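Local atomic coordinates of 1-pyrroline-5-carboxylate dehydrogenase (Thermus thermophilus, PDB entry 1UZB), a protein that probably catalyses the NAD-dependent oxidation of glutamate semialdehyde, the open form of 1-pyrroline-5-carboxylate, to glutamate in proline breakdown. Residues A[28-33]-A[117-122]; A[121-126]-A[211-216]; A[57-62]-A[360-365]; A[107-112]-A[217-222]. One frame throughout, in Å; residues are numbered along the deposited sequence.

Interaction 1: residues A[28-33]-A[117-122]; sequences RRVREE and EATLVY
The two methyls of Val-30 are parted by its first torsion: at chi1 168°, CG1 stands anti to the backbone N and reaches Tyr-122, while CG2 stands anti to the carbonyl carbon and turns to Ala-118 and Thr-119. On the facing helix, Tyr-122 has CG anti to its own carbonyl carbon (chi1 -72°), which carries the ring back toward helix 17-32. The valine and the ring run antiparallel alongside one another, CG1 of Val-30 lying 3.8 Å from CD1 of Tyr-122. The other methyl makes the closer contact, CG2 of Val-30 to CB of Ala-118 at 3.6 Å. Thr-119 lies crosswise to Val-30, with CG2 of Val-30 3.8 Å from OG1 of Thr-119. That hydroxyl has polar partners outside this contact, Lys-218 and the carbonyl of Glu-115, so the valine methyls pack beside an oxygen that is already bonded. Arg-31 adds its first carbon, CB lying 4.0 Å from OH of Tyr-122, a phenol oxygen hydrogen-bonded to Glu-355. The tyrosine ring also meets Phe-34 edge-to-face, and Leu-27, one turn before Arg-31, packs on both Ala-118 and Tyr-122. No hydrogen bond joins the two segments; what holds them is buried apolar surface, a branched side chain set against a small alanine. The short axes come within 9.1 Å and cross at 57°, an oblique helix-against-helix packing that lays the N-terminal helix 17-32 over helix 113-124 in the helical part of an aldehyde dehydrogenase fold.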
loop_
_atom_site.group_PDB
_atom_site.type_symbol
_atom_site.label_atom_id
_atom_site.label_comp_id
_atom_site.label_asym_id
_atom_site.label_seq_id
_atom_site.Cartn_x
_atom_site.Cartn_y
_atom_site.Cartn_z
ATOM N N ARG A 28 24.717 -2.765 45.206
ATOM C CA ARG A 28 25.740 -3.333 46.068
ATOM C C ARG A 28 26.908 -3.898 45.260
ATOM O O ARG A 28 28.069 -3.652 45.590
ATOM C CB ARG A 28 25.121 -4.402 46.974
ATOM C CG ARG A 28 24.304 -3.804 48.106
ATOM C CD ARG A 28 23.413 -4.819 48.798
ATOM N NE ARG A 28 22.772 -4.212 49.958
ATOM C CZ ARG A 28 21.581 -4.554 50.433
ATOM N NH1 ARG A 28 20.874 -5.515 49.852
ATOM N NH2 ARG A 28 21.093 -3.921 51.489
ATOM N N ARG A 29 26.613 -4.638 44.196
ATOM C CA ARG A 29 27.681 -5.203 43.379
ATOM C C ARG A 29 28.514 -4.125 42.689
ATOM O O ARG A 29 29.737 -4.238 42.615
ATOM C CB ARG A 29 27.113 -6.175 42.346
ATOM C CG ARG A 29 26.513 -7.416 42.978
ATOM C CD ARG A 29 26.346 -8.526 41.965
ATOM N NE ARG A 29 25.745 -9.713 42.562
ATOM C CZ ARG A 29 25.622 -10.878 41.938
ATOM N NH1 ARG A 29 26.062 -11.015 40.696
ATOM N NH2 ARG A 29 25.051 -11.905 42.554
ATOM N N VAL A 30 27.864 -3.080 42.184
ATOM C CA VAL A 30 28.595 -1.999 41.535
ATOM C C VAL A 30 29.504 -1.310 42.554
ATOM O O VAL A 30 30.671 -1.042 42.272
ATOM C CB VAL A 30 27.633 -0.961 40.913
ATOM C CG1 VAL A 30 28.396 0.297 40.517
ATOM C CG2 VAL A 30 26.953 -1.560 39.691
ATOM N N ARG A 31 28.969 -1.040 43.741
ATOM C CA ARG A 31 29.738 -0.390 44.798
ATOM C C ARG A 31 30.929 -1.249 45.212
ATOM O O ARG A 31 32.020 -0.736 45.465
ATOM C CB ARG A 31 28.849 -0.131 46.017
ATOM C CG ARG A 31 29.571 0.515 47.193
ATOM C CD ARG A 31 29.992 1.943 46.883
ATOM N NE ARG A 31 30.739 2.546 47.986
ATOM C CZ ARG A 31 31.972 2.194 48.334
ATOM N NH1 ARG A 31 32.608 1.241 47.667
ATOM N NH2 ARG A 31 32.574 2.795 49.352
ATOM N N GLU A 32 30.715 -2.556 45.280
ATOM C CA GLU A 32 31.773 -3.482 45.666
ATOM C C GLU A 32 32.833 -3.581 44.572
ATOM O O GLU A 32 33.928 -4.101 44.796
ATOM C CB GLU A 32 31.167 -4.856 45.962
ATOM C CG GLU A 32 30.325 -4.872 47.239
ATOM C CD GLU A 32 29.413 -6.082 47.352
ATOM O OE1 GLU A 32 28.736 -6.214 48.395
ATOM O OE2 GLU A 32 29.363 -6.897 46.406
ATOM N N GLU A 33 32.496 -3.052 43.400
ATOM C CA GLU A 33 33.377 -3.060 42.238
ATOM C C GLU A 33 34.165 -1.752 42.099
ATOM O O GLU A 33 35.002 -1.616 41.208
ATOM C CB GLU A 33 32.536 -3.304 40.980
ATOM C CG GLU A 33 33.299 -3.300 39.669
ATOM C CD GLU A 33 32.383 -3.511 38.481
ATOM O OE1 GLU A 33 31.443 -2.706 38.301
ATOM O OE2 GLU A 33 32.599 -4.484 37.727
ATOM N N GLU A 117 22.121 0.781 35.365
ATOM C CA GLU A 117 21.409 1.804 36.120
ATOM C C GLU A 117 22.186 2.150 37.390
ATOM O O GLU A 117 22.377 3.322 37.710
ATOM C CB GLU A 117 20.006 1.317 36.496
ATOM C CG GLU A 117 19.095 1.033 35.306
ATOM C CD GLU A 117 17.796 0.373 35.717
ATOM O OE1 GLU A 117 17.686 -0.040 36.890
ATOM O OE2 GLU A 117 16.886 0.258 34.867
ATOM N N ALA A 118 22.643 1.121 38.102
ATOM C CA ALA A 118 23.400 1.316 39.334
ATOM C C ALA A 118 24.695 2.074 39.068
ATOM O O ALA A 118 25.137 2.876 39.893
ATOM C CB ALA A 118 23.705 -0.031 39.975
ATOM N N THR A 119 25.304 1.823 37.915
ATOM C CA THR A 119 26.546 2.497 37.570
ATOM C C THR A 119 26.264 3.983 37.341
ATOM O O THR A 119 27.074 4.834 37.700
ATOM C CB THR A 119 27.203 1.871 36.322
ATOM O OG1 THR A 119 27.405 0.471 36.549
ATOM C CG2 THR A 119 28.553 2.518 36.048
ATOM N N LEU A 120 25.110 4.294 36.759
ATOM C CA LEU A 120 24.726 5.688 36.531
ATOM C C LEU A 120 24.478 6.394 37.862
ATOM O O LEU A 120 24.834 7.559 38.038
ATOM C CB LEU A 120 23.452 5.763 35.683
ATOM C CG LEU A 120 23.603 5.457 34.193
ATOM C CD1 LEU A 120 22.226 5.403 33.556
ATOM C CD2 LEU A 120 24.462 6.522 33.525
ATOM N N VAL A 121 23.843 5.685 38.789
ATOM C CA VAL A 121 23.561 6.238 40.106
ATOM C C VAL A 121 24.861 6.702 40.761
ATOM O O VAL A 121 24.966 7.839 41.224
ATOM C CB VAL A 121 22.881 5.180 41.012
ATOM C CG1 VAL A 121 22.815 5.680 42.448
ATOM C CG2 VAL A 121 21.479 4.874 40.494
ATOM N N TYR A 122 25.854 5.819 40.782
ATOM C CA TYR A 122 27.136 6.133 41.401
ATOM C C TYR A 122 28.073 7.039 40.615
ATOM O O TYR A 122 28.739 7.886 41.213
ATOM C CB TYR A 122 27.879 4.840 41.759
ATOM C CG TYR A 122 27.269 4.100 42.926
ATOM C CD1 TYR A 122 26.765 2.809 42.775
ATOM C CD2 TYR A 122 27.177 4.703 44.181
ATOM C CE1 TYR A 122 26.182 2.137 43.847
ATOM C CE2 TYR A 122 26.597 4.042 45.256
ATOM C CZ TYR A 122 26.103 2.760 45.080
ATOM O OH TYR A 122 25.526 2.106 46.144
#

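Interaction 2: residues A[121-126]-A[211-216]; sequences VYEVGK and DAVVVG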
loop_
_atom_site.group_PDB
_atom_site.type_symbol
_atom_site.label_atom_id
_atom_site.label_comp_id
_atom_site.label_asym_id
_atom_site.label_seq_id
_atom_site.Cartn_x
_atom_site.Cartn_y
_atom_site.Cartn_z
ATOM N N VAL A 121 23.843 5.685 38.789
ATOM C CA VAL A 121 23.561 6.238 40.106
ATOM C C VAL A 121 24.861 6.702 40.761
ATOM O O VAL A 121 24.966 7.839 41.224
ATOM C CB VAL A 121 22.881 5.180 41.012
ATOM C CG1 VAL A 121 22.815 5.680 42.448
ATOM C CG2 VAL A 121 21.479 4.874 40.494
ATOM N N TYR A 122 25.854 5.819 40.782
ATOM C CA TYR A 122 27.136 6.133 41.401
ATOM C C TYR A 122 28.073 7.039 40.615
ATOM O O TYR A 122 28.739 7.886 41.213
ATOM C CB TYR A 122 27.879 4.840 41.759
ATOM C CG TYR A 122 27.269 4.100 42.926
ATOM C CD1 TYR A 122 26.765 2.809 42.775
ATOM C CD2 TYR A 122 27.177 4.703 44.181
ATOM C CE1 TYR A 122 26.182 2.137 43.847
ATOM C CE2 TYR A 122 26.597 4.042 45.256
ATOM C CZ TYR A 122 26.103 2.760 45.080
ATOM O OH TYR A 122 25.526 2.106 46.144
ATOM N N GLU A 123 28.130 6.886 39.293
ATOM C CA GLU A 123 29.054 7.705 38.511
ATOM C C GLU A 123 28.596 9.119 38.162
ATOM O O GLU A 123 29.418 10.042 38.140
ATOM C CB GLU A 123 29.476 6.993 37.220
ATOM C CG GLU A 123 30.698 7.660 36.588
ATOM C CD GLU A 123 31.233 6.946 35.358
ATOM O OE1 GLU A 123 32.431 7.141 35.050
ATOM O OE2 GLU A 123 30.467 6.210 34.697
ATOM N N VAL A 124 27.306 9.298 37.875
ATOM C CA VAL A 124 26.817 10.633 37.538
ATOM C C VAL A 124 25.714 11.173 38.448
ATOM O O VAL A 124 25.138 12.224 38.177
ATOM C CB VAL A 124 26.366 10.734 36.053
ATOM C CG1 VAL A 124 27.552 10.457 35.136
ATOM C CG2 VAL A 124 25.233 9.769 35.772
ATOM N N GLY A 125 25.417 10.451 39.525
ATOM C CA GLY A 125 24.433 10.926 40.481
ATOM C C GLY A 125 22.966 10.966 40.111
ATOM O O GLY A 125 22.237 11.858 40.557
ATOM N N LYS A 126 22.523 10.017 39.298
ATOM C CA LYS A 126 21.114 9.952 38.932
ATOM C C LYS A 126 20.391 9.142 39.994
ATOM O O LYS A 126 20.953 8.183 40.528
ATOM C CB LYS A 126 20.926 9.251 37.584
ATOM C CG LYS A 126 21.497 10.006 36.415
ATOM C CD LYS A 126 20.864 9.574 35.104
ATOM C CE LYS A 126 21.260 10.543 34.005
ATOM N NZ LYS A 126 20.522 10.316 32.734
ATOM N N ASP A 211 33.361 12.707 32.895
ATOM C CA ASP A 211 32.642 12.330 34.109
ATOM C C ASP A 211 31.893 11.006 34.031
ATOM O O ASP A 211 31.395 10.519 35.048
ATOM C CB ASP A 211 31.647 13.431 34.490
ATOM C CG ASP A 211 32.329 14.710 34.936
ATOM O OD1 ASP A 211 33.050 14.672 35.954
ATOM O OD2 ASP A 211 32.140 15.751 34.271
ATOM N N ALA A 212 31.822 10.418 32.841
ATOM C CA ALA A 212 31.092 9.170 32.661
ATOM C C ALA A 212 31.853 8.108 31.876
ATOM O O ALA A 212 31.256 7.333 31.126
ATOM C CB ALA A 212 29.754 9.466 31.980
ATOM N N VAL A 213 33.165 8.050 32.065
ATOM C CA VAL A 213 33.984 7.075 31.351
ATOM C C VAL A 213 33.746 5.617 31.766
ATOM O O VAL A 213 33.890 4.706 30.950
ATOM C CB VAL A 213 35.493 7.386 31.511
ATOM C CG1 VAL A 213 35.815 8.715 30.855
ATOM C CG2 VAL A 213 35.872 7.410 32.986
ATOM N N VAL A 214 33.376 5.383 33.022
ATOM C CA VAL A 214 33.155 4.011 33.465
ATOM C C VAL A 214 31.936 3.369 32.820
ATOM O O VAL A 214 32.009 2.243 32.327
ATOM C CB VAL A 214 33.013 3.918 35.001
ATOM C CG1 VAL A 214 32.644 2.495 35.408
ATOM C CG2 VAL A 214 34.322 4.320 35.664
ATOM N N VAL A 215 30.810 4.071 32.817
ATOM C CA VAL A 215 29.622 3.490 32.211
ATOM C C VAL A 215 29.803 3.341 30.697
ATOM O O VAL A 215 29.224 2.444 30.082
ATOM C CB VAL A 215 28.353 4.313 32.534
ATOM C CG1 VAL A 215 28.321 5.592 31.717
ATOM C CG2 VAL A 215 27.122 3.457 32.287
ATOM N N GLY A 216 30.614 4.211 30.101
ATOM C CA GLY A 216 30.876 4.109 28.677
ATOM C C GLY A 216 31.645 2.825 28.402
ATOM O O GLY A 216 31.418 2.143 27.399
#
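Glu-123 reaches across to the start of helix 213-226, the helix of a beta-alpha-beta crossover between parallel strands 203-207 and 233-235, and binds its first turn with both carboxylate oxygens. The side chain gets there because CG is anti to the backbone N (chi1 -165°) and the chain runs on extended. OE1 accepts from Val-214 N at 2.8 Å, and OE2 from Val-215 N at 2.9 Å, each through the syn lone pair, with N-H...O angles of 157° and 153°. Two backbone amides thus fix the rotation of the carboxylate, and Ser-55 OG gives OE1 a further hydrogen bond. The amides at a helix start would probably favour the charged form of this buried acid. Packing is close here: CB of Val-214 lies 3.3 Å from OE1 of Glu-123, and the carbonyl oxygen of Asp-211 is equally near, 3.3 Å from CG of Glu-123. Shortening Glu-123 to an alanine is likely to leave the amides of Val-214 and Val-215 without their acceptors and to open a gap where the extended chain had run. The other flank is looser. Val-124 only brushes the facing segment, and the Asp-211 side chain is partly open to solvent. The last apolar touch on that flank is CG1 of Val-124 against CB of Ala-212, the N-cap residue, at 4.0 Å.

Interaction 3: residues A[57-62]-A[360-365]; sequences NPSAPS and LGPVVS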
loop_
_atom_site.group_PDB
_atom_site.type_symbol
_atom_site.label_atom_id
_atom_site.label_comp_id
_atom_site.label_asym_id
_atom_site.label_seq_id
_atom_site.Cartn_x
_atom_site.Cartn_y
_atom_site.Cartn_z
ATOM N N ASN A 57 32.646 9.679 42.492
ATOM C CA ASN A 57 31.238 9.581 42.858
ATOM C C ASN A 57 30.827 10.999 43.264
ATOM O O ASN A 57 31.281 11.508 44.283
ATOM C CB ASN A 57 31.098 8.627 44.047
ATOM C CG ASN A 57 29.680 8.526 44.562
ATOM O OD1 ASN A 57 28.794 9.269 44.144
ATOM N ND2 ASN A 57 29.459 7.604 45.490
ATOM N N PRO A 58 29.963 11.658 42.477
ATOM C CA PRO A 58 29.551 13.024 42.826
ATOM C C PRO A 58 28.788 13.147 44.141
ATOM O O PRO A 58 28.640 14.249 44.674
ATOM C CB PRO A 58 28.727 13.460 41.617
ATOM C CG PRO A 58 28.136 12.167 41.125
ATOM C CD PRO A 58 29.305 11.204 41.238
ATOM N N SER A 59 28.302 12.023 44.658
ATOM C CA SER A 59 27.577 12.017 45.924
ATOM C C SER A 59 28.549 11.923 47.101
ATOM O O SER A 59 28.188 12.215 48.240
ATOM C CB SER A 59 26.595 10.843 45.974
ATOM O OG SER A 59 25.550 11.017 45.031
ATOM N N ALA A 60 29.778 11.512 46.804
ATOM C CA ALA A 60 30.850 11.366 47.795
ATOM C C ALA A 60 32.134 11.327 46.965
ATOM O O ALA A 60 32.711 10.260 46.745
ATOM C CB ALA A 60 30.677 10.065 48.570
ATOM N N PRO A 61 32.600 12.500 46.504
ATOM C CA PRO A 61 33.805 12.632 45.678
ATOM C C PRO A 61 35.124 12.051 46.159
ATOM O O PRO A 61 36.094 12.046 45.407
ATOM C CB PRO A 61 33.878 14.137 45.408
ATOM C CG PRO A 61 33.242 14.729 46.612
ATOM C CD PRO A 61 32.055 13.826 46.845
ATOM N N SER A 62 35.173 11.564 47.393
ATOM C CA SER A 62 36.400 10.961 47.898
ATOM C C SER A 62 36.438 9.512 47.417
ATOM O O SER A 62 37.472 8.845 47.489
ATOM C CB SER A 62 36.436 11.003 49.429
ATOM O OG SER A 62 35.377 10.247 49.989
ATOM N N LEU A 360 16.439 14.595 44.265
ATOM C CA LEU A 360 17.603 15.173 43.601
ATOM C C LEU A 360 18.894 14.630 44.181
ATOM O O LEU A 360 19.057 14.557 45.399
ATOM C CB LEU A 360 17.652 16.695 43.747
ATOM C CG LEU A 360 16.832 17.578 42.811
ATOM C CD1 LEU A 360 15.393 17.615 43.287
ATOM C CD2 LEU A 360 17.414 18.983 42.801
ATOM N N GLY A 361 19.799 14.231 43.300
ATOM C CA GLY A 361 21.098 13.772 43.736
ATOM C C GLY A 361 21.976 15.011 43.645
ATOM O O GLY A 361 21.467 16.131 43.685
ATOM N N PRO A 362 23.297 14.850 43.516
ATOM C CA PRO A 362 24.244 15.963 43.418
ATOM C C PRO A 362 24.428 16.377 41.965
ATOM O O PRO A 362 24.026 15.648 41.056
ATOM C CB PRO A 362 25.521 15.346 43.957
ATOM C CG PRO A 362 25.460 13.976 43.338
ATOM C CD PRO A 362 24.009 13.560 43.554
ATOM N N VAL A 363 25.018 17.545 41.732
ATOM C CA VAL A 363 25.309 17.922 40.358
ATOM C C VAL A 363 26.539 17.064 40.044
ATOM O O VAL A 363 27.186 16.538 40.956
ATOM C CB VAL A 363 25.560 19.442 40.183
ATOM C CG1 VAL A 363 24.252 20.193 40.399
ATOM C CG2 VAL A 363 26.618 19.932 41.144
ATOM N N VAL A 364 26.868 16.922 38.768
ATOM C CA VAL A 364 27.935 16.014 38.361
ATOM C C VAL A 364 29.390 16.213 38.781
ATOM O O VAL A 364 30.124 15.232 38.911
ATOM C CB VAL A 364 27.893 15.808 36.823
ATOM C CG1 VAL A 364 28.640 16.925 36.115
ATOM C CG2 VAL A 364 28.457 14.442 36.465
ATOM N N SER A 365 29.821 17.446 39.004
ATOM C CA SER A 365 31.221 17.666 39.363
ATOM C C SER A 365 31.428 18.956 40.127
ATOM O O SER A 365 30.521 19.777 40.235
ATOM C CB SER A 365 32.074 17.718 38.098
ATOM O OG SER A 365 31.720 18.854 37.321
#
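Two puckered proline rings, Pro-58 and Pro-362, meet aslant, CB of Pro-58 lying 3.7 Å from CG of Pro-362. The outer rim of Pro-362, from CB through CG to CD, is what touches the 57-62 turn: its CB sits 3.4 Å from the carbonyl oxygen of Pro-58, and its CD 3.3 Å from OG of Ser-59. That hydroxyl is engaged elsewhere, with the backbone N of Ala-354. The one planar side chain here, the amide of Asn-57, shapes the turn from within. Its OD1 accepts from Ser-59 N at 2.8 Å, the donor standing above the carbonyl plane, 47° out of it. CB of Pro-58 is also 3.5 Å from the carbonyl oxygen of Val-363 and as far from that of Val-364. Nothing polar bonds the two segments directly. Instead, Tyr-397 makes backbone hydrogen bonds to both Pro-58 and Val-363, and Gln-318 holds the 360-365 loop through Gly-361 and Pro-362. The arrangement is an Asx turn within a type I beta turn, which begins the connection between antiparallel strands 52-57 and 64-69 and packs on the loop that leads to the N-cap serine of helix 366-379.

Interaction 4: residues A[107-112]-A[217-222]; sequences ALMRRR and AKVFEI
NH1 of Arg-112 is gripped by two carboxylates: Glu-221 across the contact and Glu-115 just beyond its own segment. Arg-112 sits at the N-cap of helix 113-124, and its bond to Glu-221 ties the junction of helices 95-111 and 113-124 to helix 213-226 of the aldehyde dehydrogenase fold. The short segments of helices 95-111 and 213-226 run at 130° with axes 10.1 Å apart. The bond is a salt bridge, NH1 of Arg-112 to OE1 of Glu-221 at 3.0 Å and nearly straight at 170°. The acceptor lies in the guanidinium plane, at its edge, but is itself met from above the carboxylate plane, so the two flat groups are steeply turned against each other. A bend at chi3 of Arg-112 (62°) swings the guanidinium toward Glu-221, whose other oxygen, OE2, pairs with Arg-36. NH2 of Arg-112 rests 3.6 Å from CB of Glu-221, and the arginine passes Ile-222 head to tail, CD of Arg-112 lying 4.2 Å from CG1 of Ile-222. A leucine in place of Arg-112 would probably leave OE1 of Glu-221 without its mate and strip Glu-115 of a partner as well. Beneath the charges the contact is apolar. Ile-222 wedges between Leu-108 and Met-109, its CG2 4.0 Å from CB of Leu-108. Helices 113-124 and 128-149 flank this layer through Leu-116 and Ile-142, while Arg-111 nearby forms a salt bridge with the terminal carboxylate of Phe-516 of the second subunit. CD1 of Ile-222 lies against the Met-109 backbone, 3.7 Å from its CA.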
loop_
_atom_site.group_PDB
_atom_site.type_symbol
_atom_site.label_atom_id
_atom_site.label_comp_id
_atom_site.label_asym_id
_atom_site.label_seq_id
_atom_site.Cartn_x
_atom_site.Cartn_y
_atom_site.Cartn_z
ATOM N N ALA A 107 19.683 -6.990 23.355
ATOM C CA ALA A 107 19.308 -8.080 24.250
ATOM C C ALA A 107 20.319 -8.192 25.384
ATOM O O ALA A 107 19.950 -8.429 26.535
ATOM C CB ALA A 107 19.231 -9.395 23.481
ATOM N N LEU A 108 21.594 -8.021 25.055
ATOM C CA LEU A 108 22.649 -8.086 26.056
ATOM C C LEU A 108 22.552 -6.905 27.018
ATOM O O LEU A 108 22.767 -7.059 28.223
ATOM C CB LEU A 108 24.022 -8.112 25.376
ATOM C CG LEU A 108 24.313 -9.371 24.553
ATOM C CD1 LEU A 108 25.633 -9.205 23.816
ATOM C CD2 LEU A 108 24.354 -10.595 25.466
ATOM N N MET A 109 22.223 -5.724 26.496
ATOM C CA MET A 109 22.093 -4.552 27.351
ATOM C C MET A 109 20.888 -4.720 28.273
ATOM O O MET A 109 20.948 -4.373 29.455
ATOM C CB MET A 109 21.931 -3.284 26.510
ATOM C CG MET A 109 21.850 -2.011 27.350
ATOM S SD MET A 109 21.861 -0.477 26.391
ATOM C CE MET A 109 23.595 -0.369 25.956
ATOM N N ARG A 110 19.796 -5.263 27.740
ATOM C CA ARG A 110 18.593 -5.467 28.534
ATOM C C ARG A 110 18.863 -6.397 29.720
ATOM O O ARG A 110 18.332 -6.189 30.812
ATOM C CB ARG A 110 17.470 -6.034 27.655
ATOM C CG ARG A 110 16.115 -6.095 28.343
ATOM C CD ARG A 110 15.010 -6.593 27.414
ATOM N NE ARG A 110 14.737 -5.680 26.304
ATOM C CZ ARG A 110 15.149 -5.864 25.053
ATOM N NH1 ARG A 110 14.847 -4.973 24.115
ATOM N NH2 ARG A 110 15.860 -6.937 24.735
ATOM N N ARG A 111 19.695 -7.412 29.515
ATOM C CA ARG A 111 20.009 -8.340 30.598
ATOM C C ARG A 111 20.954 -7.745 31.642
ATOM O O ARG A 111 21.119 -8.310 32.720
ATOM C CB ARG A 111 20.590 -9.638 30.028
ATOM C CG ARG A 111 19.552 -10.465 29.290
ATOM C CD ARG A 111 20.164 -11.541 28.417
ATOM N NE ARG A 111 19.127 -12.236 27.661
ATOM C CZ ARG A 111 19.262 -12.645 26.404
ATOM N NH1 ARG A 111 20.396 -12.435 25.749
ATOM N NH2 ARG A 111 18.251 -13.252 25.797
ATOM N N ARG A 112 21.571 -6.606 31.327
ATOM C CA ARG A 112 22.483 -5.939 32.260
ATOM C C ARG A 112 21.911 -4.598 32.717
ATOM O O ARG A 112 22.636 -3.734 33.215
ATOM C CB ARG A 112 23.851 -5.709 31.604
ATOM C CG ARG A 112 24.630 -6.986 31.332
ATOM C CD ARG A 112 26.009 -6.695 30.756
ATOM N NE ARG A 112 26.848 -5.930 31.676
ATOM C CZ ARG A 112 28.127 -5.636 31.453
ATOM N NH1 ARG A 112 28.817 -4.935 32.343
ATOM N NH2 ARG A 112 28.716 -6.046 30.339
ATOM N N ALA A 217 32.564 2.492 29.302
ATOM C CA ALA A 217 33.343 1.271 29.159
ATOM C C ALA A 217 32.421 0.057 29.254
ATOM O O ALA A 217 32.583 -0.908 28.512
ATOM C CB ALA A 217 34.419 1.202 30.235
ATOM N N LYS A 218 31.449 0.107 30.162
ATOM C CA LYS A 218 30.520 -1.006 30.315
ATOM C C LYS A 218 29.665 -1.179 29.066
ATOM O O LYS A 218 29.298 -2.300 28.711
ATOM C CB LYS A 218 29.641 -0.815 31.556
ATOM C CG LYS A 218 30.421 -0.924 32.855
ATOM C CD LYS A 218 29.503 -0.952 34.066
ATOM C CE LYS A 218 30.295 -1.154 35.348
ATOM N NZ LYS A 218 29.400 -1.381 36.512
ATOM N N VAL A 219 29.343 -0.077 28.392
ATOM C CA VAL A 219 28.574 -0.182 27.160
ATOM C C VAL A 219 29.461 -0.886 26.128
ATOM O O VAL A 219 28.983 -1.715 25.355
ATOM C CB VAL A 219 28.135 1.214 26.647
ATOM C CG1 VAL A 219 27.574 1.104 25.234
ATOM C CG2 VAL A 219 27.078 1.794 27.588
ATOM N N PHE A 220 30.758 -0.580 26.123
ATOM C CA PHE A 220 31.646 -1.241 25.176
ATOM C C PHE A 220 31.835 -2.720 25.481
ATOM O O PHE A 220 32.103 -3.510 24.576
ATOM C CB PHE A 220 32.991 -0.521 25.063
ATOM C CG PHE A 220 33.038 0.436 23.912
ATOM C CD1 PHE A 220 32.391 1.664 23.988
ATOM C CD2 PHE A 220 33.629 0.064 22.707
ATOM C CE1 PHE A 220 32.321 2.505 22.885
ATOM C CE2 PHE A 220 33.565 0.898 21.593
ATOM C CZ PHE A 220 32.909 2.123 21.681
ATOM N N GLU A 221 31.687 -3.107 26.745
ATOM C CA GLU A 221 31.786 -4.520 27.086
ATOM C C GLU A 221 30.643 -5.213 26.347
ATOM O O GLU A 221 30.794 -6.323 25.844
ATOM C CB GLU A 221 31.617 -4.745 28.589
ATOM C CG GLU A 221 32.824 -4.385 29.433
ATOM C CD GLU A 221 32.615 -4.732 30.893
ATOM O OE1 GLU A 221 31.643 -4.225 31.486
ATOM O OE2 GLU A 221 33.416 -5.513 31.446
ATOM N N ILE A 222 29.492 -4.546 26.288
ATOM C CA ILE A 222 28.334 -5.094 25.597
ATOM C C ILE A 222 28.601 -5.180 24.091
ATOM O O ILE A 222 28.301 -6.198 23.460
ATOM C CB ILE A 222 27.076 -4.240 25.869
ATOM C CG1 ILE A 222 26.673 -4.385 27.342
ATOM C CG2 ILE A 222 25.932 -4.679 24.964
ATOM C CD1 ILE A 222 25.590 -3.418 27.792
#

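Overall arrangement
Along the chain, helix 17-32 comes first, and interaction 1 closes its loop when helix 113-124 returns to it. Interaction 3 opens at 57-62, before that closure, and ends only at 360-365, so the two cross. Interaction 4 starts at 107-112, likewise crosses interaction 1, and closes on 217-222. Interaction 2 begins on helix 113-124 where interaction 1 ends, sharing Val-121 and Tyr-122, and lies within interaction 4, itself within interaction 3. Helix 213-226 serves interactions 2 and 4, and its Lys-218 ties interaction 4 to interaction 1 by a salt bridge to Glu-33. Pro-58 touches helix 113-124, so the contacts join the N-terminal helix, helices 95-111, 113-124 and 213-226, and the loops 57-62 and 360-365.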